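Local coordinates for protein taurine:2-oxoglutarate aminotransferase (Bifidobacterium kashiwanohense PV20-2, PDB 6JIX) that binds pyridoxal 5'-phosphate and glutamate and, as a class-III aminotransferase, probably passes the amino group of taurine to 2-oxoglutarate, at residues S138-Y143 against H173-N178; K348-S353 against P434-V439; I124-M129 against L308-T313; P66-A71 against V325-Y330. All coordinates share one frame; numbering follows the deposited sequence.

Interaction 1: residues S138-Y143 against H173-N178; sequences SCYRSY and HFMNPN. With PLP (pyridoxal-5'-phosphate), chain G.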
# COMPACT_ATOMS: atom_id res chain seq x y z
N SER A 138 5.63 4.84 -20.42
CA SER A 138 4.22 4.83 -20.04
C SER A 138 3.52 6.03 -20.68
O SER A 138 4.16 6.98 -21.13
CB SER A 138 4.02 4.84 -18.53
OG SER A 138 4.82 5.82 -17.91
N CYS A 139 2.18 5.97 -20.68
CA CYS A 139 1.39 6.93 -21.42
C CYS A 139 1.18 8.20 -20.62
O CYS A 139 1.00 8.16 -19.40
CB CYS A 139 0.03 6.35 -21.79
SG CYS A 139 0.08 4.76 -22.58
N TYR A 140 1.17 9.34 -21.33
CA TYR A 140 0.81 10.61 -20.71
C TYR A 140 -0.63 10.60 -20.20
O TYR A 140 -0.93 11.16 -19.14
CB TYR A 140 1.01 11.76 -21.71
CG TYR A 140 2.40 12.33 -21.76
CD1 TYR A 140 3.00 12.88 -20.63
CD2 TYR A 140 3.13 12.35 -22.94
CE1 TYR A 140 4.29 13.42 -20.68
CE2 TYR A 140 4.42 12.88 -23.01
CZ TYR A 140 5.00 13.42 -21.88
OH TYR A 140 6.28 13.96 -21.94
N ARG A 141 -1.54 9.96 -20.94
CA ARG A 141 -2.94 9.86 -20.53
C ARG A 141 -3.11 8.56 -19.75
O ARG A 141 -3.59 7.54 -20.25
CB ARG A 141 -3.87 9.90 -21.73
CG ARG A 141 -4.25 11.28 -22.23
CD ARG A 141 -4.75 11.18 -23.67
NE ARG A 141 -5.20 12.46 -24.22
CZ ARG A 141 -5.02 12.83 -25.48
NH1 ARG A 141 -4.40 12.02 -26.33
NH2 ARG A 141 -5.46 14.01 -25.90
N SER A 142 -2.73 8.62 -18.47
CA SER A 142 -2.74 7.42 -17.64
C SER A 142 -2.60 7.82 -16.18
O SER A 142 -2.06 8.89 -15.86
CB SER A 142 -1.61 6.46 -18.04
OG SER A 142 -0.37 6.81 -17.44
N TYR A 143 -3.10 6.95 -15.30
CA TYR A 143 -2.85 7.04 -13.87
C TYR A 143 -2.51 5.65 -13.34
O TYR A 143 -3.22 4.68 -13.62
CB TYR A 143 -4.06 7.60 -13.11
CG TYR A 143 -3.81 7.74 -11.62
CD1 TYR A 143 -2.97 8.72 -11.12
CD2 TYR A 143 -4.42 6.86 -10.71
CE1 TYR A 143 -2.74 8.86 -9.74
CE2 TYR A 143 -4.20 6.99 -9.33
CZ TYR A 143 -3.35 7.99 -8.85
OH TYR A 143 -3.12 8.12 -7.48
N HIS A 173 7.70 9.14 -21.08
CA HIS A 173 6.28 9.21 -21.35
C HIS A 173 6.03 9.39 -22.84
O HIS A 173 6.71 10.18 -23.50
CB HIS A 173 5.64 10.35 -20.56
CG HIS A 173 5.69 10.12 -19.08
ND1 HIS A 173 6.66 10.68 -18.27
CD2 HIS A 173 4.93 9.34 -18.27
CE1 HIS A 173 6.47 10.28 -17.02
NE2 HIS A 173 5.43 9.47 -17.00
N PHE A 174 5.06 8.63 -23.36
CA PHE A 174 4.63 8.79 -24.74
C PHE A 174 3.15 9.12 -24.79
O PHE A 174 2.37 8.70 -23.93
CB PHE A 174 4.91 7.54 -25.61
CG PHE A 174 4.14 6.30 -25.21
CD1 PHE A 174 4.43 5.64 -24.01
CD2 PHE A 174 3.18 5.76 -26.05
CE1 PHE A 174 3.75 4.47 -23.67
CE2 PHE A 174 2.49 4.62 -25.71
CZ PHE A 174 2.77 3.96 -24.53
N MET A 175 2.78 9.90 -25.79
CA MET A 175 1.39 10.32 -25.95
C MET A 175 0.57 9.19 -26.59
O MET A 175 0.96 8.65 -27.63
CB MET A 175 1.30 11.58 -26.80
CG MET A 175 -0.10 12.11 -26.97
SD MET A 175 -0.87 12.61 -25.41
CE MET A 175 0.54 13.43 -24.65
N ASN A 176 -0.53 8.80 -25.92
CA ASN A 176 -1.47 7.84 -26.48
C ASN A 176 -2.67 8.56 -27.06
O ASN A 176 -3.00 9.67 -26.63
CB ASN A 176 -1.94 6.82 -25.44
CG ASN A 176 -2.24 7.44 -24.07
OD1 ASN A 176 -1.77 8.53 -23.74
ND2 ASN A 176 -2.99 6.71 -23.25
N PRO A 177 -3.35 7.96 -28.04
CA PRO A 177 -4.45 8.66 -28.72
C PRO A 177 -5.72 8.67 -27.88
O PRO A 177 -6.11 7.66 -27.29
CB PRO A 177 -4.66 7.83 -29.99
CG PRO A 177 -4.26 6.45 -29.58
CD PRO A 177 -3.11 6.62 -28.61
N ASN A 178 -6.35 9.84 -27.84
CA ASN A 178 -7.72 9.99 -27.37
C ASN A 178 -8.50 10.39 -28.61
O ASN A 178 -8.60 11.57 -28.94
CB ASN A 178 -7.86 11.04 -26.27
CG ASN A 178 -9.32 11.19 -25.76
OD1 ASN A 178 -10.28 10.78 -26.41
ND2 ASN A 178 -9.47 11.82 -24.60
N1 PLP G . -3.97 2.07 -11.66
C2 PLP G . -5.17 2.48 -12.08
C2A PLP G . -5.64 2.17 -13.49
C3 PLP G . -6.03 3.21 -11.22
O3 PLP G . -7.27 3.65 -11.64
C4 PLP G . -5.63 3.50 -9.94
C4A PLP G . -6.60 4.30 -9.02
O4A PLP G . -7.43 5.07 -9.51
C5 PLP G . -4.34 3.04 -9.53
C6 PLP G . -3.53 2.31 -10.41
C5A PLP G . -3.85 3.33 -8.06
O4P PLP G . -4.48 2.40 -7.25
P PLP G . -4.52 2.62 -5.64
O1P PLP G . -5.04 1.42 -4.97
O2P PLP G . -3.15 2.74 -5.08
O3P PLP G . -5.41 4.00 -5.30

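Interaction 2: residues K348-S353 against P434-V439; sequences KPFLES and PKLDKV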
# COMPACT_ATOMS: atom_id res chain seq x y z
N LYS A 348 -24.72 1.01 -23.29
CA LYS A 348 -24.12 1.56 -24.50
C LYS A 348 -25.13 2.30 -25.37
O LYS A 348 -24.91 3.49 -25.68
CB LYS A 348 -23.40 0.45 -25.26
CG LYS A 348 -22.56 0.93 -26.42
CD LYS A 348 -21.59 -0.14 -26.86
CE LYS A 348 -20.68 0.36 -27.97
NZ LYS A 348 -21.24 0.15 -29.33
N PRO A 349 -26.24 1.68 -25.81
CA PRO A 349 -27.23 2.43 -26.60
C PRO A 349 -27.79 3.65 -25.89
O PRO A 349 -28.05 4.68 -26.53
CB PRO A 349 -28.32 1.39 -26.86
CG PRO A 349 -27.63 0.06 -26.67
CD PRO A 349 -26.67 0.29 -25.57
N PHE A 350 -27.97 3.59 -24.57
CA PHE A 350 -28.48 4.77 -23.88
C PHE A 350 -27.49 5.93 -23.99
O PHE A 350 -27.89 7.07 -24.24
CB PHE A 350 -28.78 4.47 -22.42
CG PHE A 350 -29.16 5.70 -21.63
CD1 PHE A 350 -30.45 6.21 -21.70
CD2 PHE A 350 -28.22 6.37 -20.85
CE1 PHE A 350 -30.80 7.35 -20.99
CE2 PHE A 350 -28.55 7.51 -20.14
CZ PHE A 350 -29.84 8.01 -20.21
N LEU A 351 -26.20 5.66 -23.76
CA LEU A 351 -25.21 6.73 -23.83
C LEU A 351 -25.03 7.22 -25.26
O LEU A 351 -24.89 8.43 -25.50
CB LEU A 351 -23.87 6.25 -23.26
CG LEU A 351 -23.78 5.82 -21.79
CD1 LEU A 351 -22.53 4.99 -21.59
CD2 LEU A 351 -23.81 7.02 -20.85
N GLU A 352 -25.01 6.30 -26.24
CA GLU A 352 -24.97 6.69 -27.64
C GLU A 352 -26.13 7.62 -27.97
O GLU A 352 -25.96 8.61 -28.70
CB GLU A 352 -25.00 5.46 -28.53
CG GLU A 352 -23.66 4.78 -28.66
CD GLU A 352 -23.71 3.47 -29.44
OE1 GLU A 352 -22.75 2.68 -29.34
OE2 GLU A 352 -24.71 3.24 -30.15
N SER A 353 -27.32 7.32 -27.45
CA SER A 353 -28.48 8.17 -27.64
C SER A 353 -28.38 9.48 -26.87
O SER A 353 -29.08 10.45 -27.21
CB SER A 353 -29.72 7.42 -27.21
OG SER A 353 -29.78 7.43 -25.81
N PRO A 434 -32.32 7.77 -16.49
CA PRO A 434 -33.08 9.03 -16.64
C PRO A 434 -32.53 10.19 -15.81
O PRO A 434 -32.68 11.34 -16.22
CB PRO A 434 -34.49 8.62 -16.22
CG PRO A 434 -34.57 7.16 -16.62
CD PRO A 434 -33.22 6.60 -16.30
N LYS A 435 -31.89 9.92 -14.66
CA LYS A 435 -31.30 11.02 -13.89
C LYS A 435 -30.12 11.65 -14.64
O LYS A 435 -29.88 12.87 -14.53
CB LYS A 435 -30.89 10.51 -12.50
N LEU A 436 -29.36 10.84 -15.39
CA LEU A 436 -28.27 11.38 -16.19
C LEU A 436 -28.81 12.22 -17.35
O LEU A 436 -28.27 13.29 -17.65
CB LEU A 436 -27.41 10.23 -16.72
CG LEU A 436 -26.25 10.54 -17.66
CD1 LEU A 436 -25.18 11.43 -17.01
CD2 LEU A 436 -25.66 9.23 -18.14
N ASP A 437 -29.88 11.74 -17.99
CA ASP A 437 -30.51 12.51 -19.06
C ASP A 437 -31.04 13.84 -18.55
O ASP A 437 -30.86 14.88 -19.19
CB ASP A 437 -31.63 11.68 -19.69
CG ASP A 437 -32.38 12.43 -20.77
OD1 ASP A 437 -33.43 13.04 -20.45
OD2 ASP A 437 -31.93 12.42 -21.93
N LYS A 438 -31.70 13.84 -17.39
CA LYS A 438 -32.21 15.08 -16.82
C LYS A 438 -31.08 16.07 -16.59
O LYS A 438 -31.22 17.26 -16.89
CB LYS A 438 -32.94 14.83 -15.49
CG LYS A 438 -34.23 14.02 -15.59
CD LYS A 438 -34.85 14.10 -17.00
CE LYS A 438 -36.35 13.85 -16.94
NZ LYS A 438 -36.64 12.92 -15.81
N VAL A 439 -29.94 15.60 -16.05
CA VAL A 439 -28.85 16.51 -15.72
C VAL A 439 -28.19 17.04 -16.98
O VAL A 439 -27.82 18.22 -17.06
CB VAL A 439 -27.82 15.83 -14.80
CG1 VAL A 439 -26.53 16.66 -14.76
CG2 VAL A 439 -28.40 15.62 -13.39

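Interaction 3: residues I124-M129 against L308-T313; sequences IKMARM and LQCGLT. With PLP (pyridoxal-5'-phosphate), chain P; GLU (glutamic acid), chain O.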
# COMPACT_ATOMS: atom_id res chain seq x y z
N ILE A 124 7.18 -2.61 -11.99
CA ILE A 124 8.33 -1.86 -12.48
C ILE A 124 9.63 -2.49 -11.98
O ILE A 124 10.55 -2.75 -12.77
CB ILE A 124 8.23 -0.39 -12.06
CG1 ILE A 124 7.10 0.30 -12.80
CG2 ILE A 124 9.57 0.31 -12.24
CD1 ILE A 124 6.70 1.59 -12.15
N LYS A 125 9.75 -2.68 -10.66
CA LYS A 125 10.99 -3.22 -10.10
C LYS A 125 11.34 -4.56 -10.73
O LYS A 125 12.50 -4.81 -11.06
CB LYS A 125 10.89 -3.38 -8.58
CG LYS A 125 11.13 -2.10 -7.81
CD LYS A 125 10.68 -2.22 -6.37
CE LYS A 125 11.79 -2.73 -5.47
NZ LYS A 125 11.23 -3.13 -4.14
N MET A 126 10.34 -5.43 -10.89
CA MET A 126 10.59 -6.74 -11.47
C MET A 126 11.03 -6.64 -12.93
O MET A 126 11.96 -7.35 -13.35
CB MET A 126 9.33 -7.60 -11.33
CG MET A 126 8.85 -7.78 -9.88
SD MET A 126 7.61 -9.10 -9.72
CE MET A 126 6.09 -8.19 -9.62
N ALA A 127 10.41 -5.75 -13.71
CA ALA A 127 10.80 -5.62 -15.11
C ALA A 127 12.24 -5.15 -15.22
O ALA A 127 13.00 -5.65 -16.06
CB ALA A 127 9.85 -4.67 -15.85
N ARG A 128 12.65 -4.20 -14.38
CA ARG A 128 14.04 -3.76 -14.41
C ARG A 128 14.98 -4.90 -14.02
O ARG A 128 16.05 -5.08 -14.63
CB ARG A 128 14.23 -2.55 -13.49
CG ARG A 128 13.98 -1.21 -14.16
CD ARG A 128 13.52 -0.16 -13.16
NE ARG A 128 13.38 1.16 -13.77
CZ ARG A 128 13.05 2.27 -13.11
NH1 ARG A 128 12.82 2.22 -11.80
NH2 ARG A 128 12.97 3.43 -13.76
N MET A 129 14.59 -5.71 -13.02
CA MET A 129 15.42 -6.85 -12.60
C MET A 129 15.47 -7.93 -13.67
O MET A 129 16.54 -8.48 -13.96
CB MET A 129 14.89 -7.43 -11.29
CG MET A 129 15.49 -6.82 -10.00
SD MET A 129 14.79 -7.52 -8.47
CE MET A 129 13.47 -6.38 -8.12
N LEU A 308 13.93 -12.49 -5.51
CA LEU A 308 12.95 -11.44 -5.74
C LEU A 308 13.15 -10.35 -4.70
O LEU A 308 12.67 -10.46 -3.57
CB LEU A 308 11.53 -12.01 -5.67
CG LEU A 308 10.43 -10.96 -5.79
CD1 LEU A 308 10.48 -10.35 -7.17
CD2 LEU A 308 9.08 -11.57 -5.53
N GLN A 309 13.82 -9.26 -5.07
CA GLN A 309 14.10 -8.18 -4.13
C GLN A 309 12.92 -7.21 -4.03
O GLN A 309 13.04 -5.99 -4.20
CB GLN A 309 15.39 -7.47 -4.53
CG GLN A 309 16.62 -8.40 -4.60
CD GLN A 309 17.16 -8.82 -3.21
OE1 GLN A 309 16.46 -8.74 -2.19
NE2 GLN A 309 18.40 -9.29 -3.17
N CYS A 310 11.75 -7.79 -3.72
CA CYS A 310 10.50 -7.09 -3.49
C CYS A 310 9.83 -7.69 -2.28
O CYS A 310 9.97 -8.89 -2.02
CB CYS A 310 9.53 -7.22 -4.67
SG CYS A 310 10.10 -6.49 -6.20
N GLY A 311 9.06 -6.88 -1.57
CA GLY A 311 8.40 -7.37 -0.37
C GLY A 311 7.62 -6.27 0.32
O GLY A 311 7.83 -5.07 0.08
N LEU A 312 6.70 -6.70 1.17
CA LEU A 312 5.98 -5.78 2.04
C LEU A 312 5.39 -6.58 3.19
O LEU A 312 5.08 -7.76 3.04
CB LEU A 312 4.88 -5.01 1.30
CG LEU A 312 3.87 -5.80 0.47
CD1 LEU A 312 2.49 -5.15 0.60
CD2 LEU A 312 4.32 -5.80 -0.96
N THR A 313 5.26 -5.92 4.34
CA THR A 313 4.81 -6.60 5.55
C THR A 313 3.54 -7.41 5.29
O THR A 313 3.45 -8.58 5.68
CB THR A 313 4.60 -5.58 6.67
OG1 THR A 313 5.86 -5.09 7.12
CG2 THR A 313 3.89 -6.20 7.86
N1 PLP P . 9.33 1.13 8.55
C2 PLP P . 9.76 0.19 9.38
C2A PLP P . 10.48 0.58 10.67
C3 PLP P . 9.55 -1.19 9.08
O3 PLP P . 9.98 -2.18 9.93
C4 PLP P . 8.90 -1.56 7.93
C4A PLP P . 8.69 -3.06 7.64
O4A PLP P . 9.66 -3.81 7.72
C5 PLP P . 8.46 -0.52 7.07
C6 PLP P . 8.69 0.82 7.40
C5A PLP P . 7.71 -0.88 5.73
O4P PLP P . 6.40 -1.16 6.07
P PLP P . 5.40 -1.96 5.04
O1P PLP P . 4.03 -1.96 5.58
O2P PLP P . 5.42 -1.28 3.50
O3P PLP P . 5.77 -3.37 4.99
N GLU O . 9.60 -9.71 6.16
CA GLU O . 9.47 -9.94 4.73
C GLU O . 8.60 -8.86 4.04
O GLU O . 7.56 -9.22 3.41
CB GLU O . 8.86 -11.33 4.44
CG GLU O . 9.84 -12.47 4.73
CD GLU O . 9.86 -13.61 3.70
OE1 GLU O . 9.07 -13.60 2.72
OE2 GLU O . 10.68 -14.57 3.82
OXT GLU O . 8.95 -7.63 4.08

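Interaction 4: residues P66-A71 against V325-Y330; sequences PEIVDA and VAAVNY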
# COMPACT_ATOMS: atom_id res chain seq x y z
N PRO A 66 -23.20 -10.77 0.54
CA PRO A 66 -23.01 -11.78 1.60
C PRO A 66 -21.84 -12.72 1.37
O PRO A 66 -21.19 -13.12 2.34
CB PRO A 66 -24.35 -12.52 1.59
CG PRO A 66 -25.33 -11.46 1.15
CD PRO A 66 -24.60 -10.72 0.07
N GLU A 67 -21.55 -13.11 0.12
CA GLU A 67 -20.50 -14.10 -0.11
C GLU A 67 -19.15 -13.60 0.38
O GLU A 67 -18.40 -14.35 1.02
CB GLU A 67 -20.43 -14.46 -1.59
CG GLU A 67 -21.50 -15.43 -2.04
CD GLU A 67 -22.83 -14.76 -2.24
OE1 GLU A 67 -22.91 -13.53 -1.97
OE2 GLU A 67 -23.80 -15.45 -2.65
N ILE A 68 -18.82 -12.33 0.11
CA ILE A 68 -17.54 -11.77 0.57
C ILE A 68 -17.60 -11.44 2.05
O ILE A 68 -16.66 -11.70 2.80
CB ILE A 68 -17.13 -10.53 -0.26
CG1 ILE A 68 -17.01 -10.87 -1.75
CG2 ILE A 68 -15.80 -10.00 0.24
CD1 ILE A 68 -17.18 -9.65 -2.65
N VAL A 69 -18.71 -10.82 2.48
CA VAL A 69 -18.86 -10.48 3.89
C VAL A 69 -18.67 -11.72 4.75
O VAL A 69 -17.90 -11.72 5.72
CB VAL A 69 -20.23 -9.83 4.15
CG1 VAL A 69 -20.50 -9.77 5.65
CG2 VAL A 69 -20.30 -8.44 3.52
N ASP A 70 -19.33 -12.82 4.38
CA ASP A 70 -19.24 -14.03 5.18
C ASP A 70 -17.83 -14.61 5.17
O ASP A 70 -17.34 -15.05 6.21
CB ASP A 70 -20.25 -15.06 4.69
CG ASP A 70 -21.68 -14.66 4.97
OD1 ASP A 70 -21.90 -13.78 5.83
OD2 ASP A 70 -22.59 -15.22 4.32
N ALA A 71 -17.18 -14.63 4.00
CA ALA A 71 -15.82 -15.16 3.93
C ALA A 71 -14.90 -14.37 4.85
O ALA A 71 -13.99 -14.93 5.48
CB ALA A 71 -15.32 -15.12 2.49
N VAL A 325 -10.80 -14.80 -2.57
CA VAL A 325 -11.30 -16.09 -3.02
C VAL A 325 -12.82 -16.03 -3.19
O VAL A 325 -13.38 -16.53 -4.18
CB VAL A 325 -10.87 -17.19 -2.03
CG1 VAL A 325 -11.65 -18.47 -2.26
CG2 VAL A 325 -9.38 -17.46 -2.14
N ALA A 326 -13.52 -15.41 -2.23
CA ALA A 326 -14.97 -15.34 -2.32
C ALA A 326 -15.42 -14.48 -3.50
O ALA A 326 -16.35 -14.84 -4.23
CB ALA A 326 -15.54 -14.81 -1.01
N ALA A 327 -14.76 -13.33 -3.70
CA ALA A 327 -15.12 -12.47 -4.82
C ALA A 327 -14.90 -13.18 -6.15
O ALA A 327 -15.80 -13.21 -7.00
CB ALA A 327 -14.30 -11.18 -4.77
N VAL A 328 -13.73 -13.77 -6.35
CA VAL A 328 -13.47 -14.37 -7.65
C VAL A 328 -14.43 -15.52 -7.91
O VAL A 328 -14.97 -15.65 -9.02
CB VAL A 328 -12.00 -14.81 -7.76
CG1 VAL A 328 -11.78 -15.60 -9.04
CG2 VAL A 328 -11.06 -13.59 -7.68
N ASN A 329 -14.69 -16.35 -6.89
CA ASN A 329 -15.64 -17.46 -7.03
C ASN A 329 -17.02 -16.94 -7.41
O ASN A 329 -17.72 -17.56 -8.22
CB ASN A 329 -15.73 -18.27 -5.74
CG ASN A 329 -14.70 -19.40 -5.67
OD1 ASN A 329 -14.23 -19.90 -6.71
ND2 ASN A 329 -14.33 -19.81 -4.45
N TYR A 330 -17.43 -15.80 -6.86
CA TYR A 330 -18.69 -15.20 -7.26
C TYR A 330 -18.69 -14.80 -8.73
O TYR A 330 -19.64 -15.11 -9.47
CB TYR A 330 -19.01 -13.99 -6.39
CG TYR A 330 -20.44 -13.54 -6.56
CD1 TYR A 330 -20.83 -12.75 -7.63
CD2 TYR A 330 -21.42 -13.93 -5.65
CE1 TYR A 330 -22.15 -12.34 -7.78
CE2 TYR A 330 -22.71 -13.53 -5.78
CZ TYR A 330 -23.09 -12.75 -6.84
OH TYR A 330 -24.43 -12.38 -6.94

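Interaction 1: residues S138-Y143 against H173-N178
Arg141 gives up more surface to this contact than any other residue, its long flat side chain reaching across to residues 175-178. The chain is extended from CG to NE (chi3 178°), and NH1 donates a 2.8 Å hydrogen bond to Asn176 O, which lies in the guanidinium plane. Asn178 CB sits over one face, 3.4 Å from CZ, and Met175 SD over the opposite face, while NH2 makes a long, weak ion pair with Asp182. Asn176 suits its place because one amide both gives and accepts: OD1 takes Arg141 N on a lone pair at 3.2 Å, and ND2 donates to Arg141 O in an almost straight bond, gripping the inverse gamma turn centred on Arg141. Just before this turn, strands 135-139 and 171-174 pair in parallel within the mixed seven-stranded sheet of the large PLP-binding domain, a hallmark of fold-type I aminotransferases. Phe174 N bonds Ser138 O, and Tyr140 N bonds Phe174 O at 2.9 Å. Tyr140 then lays its ring against His173, whose CB stands over the ring face in a CH-pi contact, 3.4 Å from the centroid; the two ring planes, 27° apart, are slid so that they barely overlap. Met175 CE packs against Tyr140 CD2. On the other face of the sheet, Cys139 SG approaches the Phe174 ring obliquely. Farther along, the Tyr143 ring meets C4A of the pyridoxal phosphate at its edge.

Interaction 2: residues K348-S353 against P434-V439
Leu351 and Asp437 mark the nearest backbone approach of two helical segments that run almost parallel, their directions 10° apart and their axes 11.3 Å from each other at the closest point. So wide a spacing needs large side chains to span it, and Phe350 supplies the longest reach. Its CG lies anti to the backbone N (chi1 173°), and the ring meets the other helix by its rim: CE2 is 3.9 Å from Leu436 CD2, which lies in the ring plane, and CZ is 4.1 Å from Asp437 CB. Leu436 CD2 has a second neighbour in Leu351 CD2, at 4.0 Å, the two leucines crossing at about a right angle. One methyl group thus serves both hydrophobic partners on helix 336-357. Asp437 offers only its CB to the phenylalanine; its carboxylate is engaged by Lys357 in a salt bridge and by His358 in a hydrogen bond, as befits an acid at the partly exposed side of the pair. Leu351 also packs on strands 361-367 and 370-376, and both leucines touch Ile418 of strand 415-418. Two helices laid side by side on a three-stranded antiparallel sheet are characteristic of the small C-terminal domain of fold-type I PLP-dependent aminotransferases.

Interaction 3: residues I124-M129 against L308-T313
Lys125, Met126 and Met129 of helix 116-131 pack against residues 308-313, a loop that runs on into the cofactor site of the second subunit. Cys310 is the focus. Its SG settles among three side chains, 3.9 Å from Met129 CE, 4.0 Å from Lys125 CB and 4.1 Å from Met126 CG. The pliable methionines suit such a surface: Met126 SD lies against Leu308 CD1, also at 4.0 Å, while Met129 SD meets Gln309 CB, the two side chains crossing at about a right angle. Gln309 is the centre of an inverse gamma turn, and its carbonyl oxygen receives a weak hydrogen bond from Lys125 NZ at 3.4 Å. The stronger partner of that ammonium is Ser146 O of the second subunit, making Lys125 a link between loop and dimer interface. An alanine here would keep the CB contact with Cys310 but would probably leave Gln309 O and Ser146 O of the second subunit without the ammonium that joins them. At the loop's far end Thr313 N and OG1 each donate to O3P of the pyridoxal phosphate at 2.7 Å. That cofactor is also bonded by Gly116 N and Ala117 N of the second subunit, the shared phosphate site characteristic of fold-type I aminotransferase dimers.

Interaction 4: residues P66-A71 against V325-Y330
Ala326 is the principal bump of this contact, and the helix of residues 66-71 offers it a shallow hollow. Its CB comes 3.5 Å from Ala71 CB, touches Glu67 O, and lies 4.0 Å from Ile68 CA, so the methyl beds directly on the backbone of the other helix. With side chains this small the helices can close up: their axes pass 8.5 Å apart, antiparallel at a crossing angle of 157°, and the CA atoms of Ile68 and Ala326 are 5.3 Å apart. Next to this point Ile68 is a larger knob. Its CG1 lies anti to the carbonyl carbon (chi1 -58°) and rests on Ala327 N, while CD1 reaches Ala327 CB at 3.9 Å; a second alanine gives the branched residue a flat bed, and Cys285 and Tyr287 also pack on it. At the end of the contact Tyr330 fills the wider gap. Its ring edge, CD2 and CE2, faces the carboxylate of Glu67, with CD 3.7 Å from CE2, OE2 near the ring plane and the two planes 73° apart. An alanine in place of Glu67 would probably leave a gap beside the CD2-CE2 edge and the Tyr330 ring less firmly fixed. Tyr330 also stacks on His334. Alanine-lined antiparallel packing of this kind characterises close helix pairs, here joining helix 66-78 to helix 318-333.

How the interactions relate
Starting from the N terminus, the chain first passes 66-71, which waits for its partner until 325-330; interaction 4 therefore closes the widest loop. Within it, 124-129 opens interaction 3, and the chain proceeds directly from helix 116-131 into strand 135-139, where interaction 1 begins and soon ends at 173-178. Interaction 3 closes at 308-313 and interaction 4 shortly afterwards, so 1 lies within 3 and 3 within 4, with no crossing. Interaction 2 follows in series, beginning on helix 336-357 just after helix 318-333. Together they tie the edge of the central sheet, a dimer-facing loop, an outer helix pair and the C-terminal domain; no two touch.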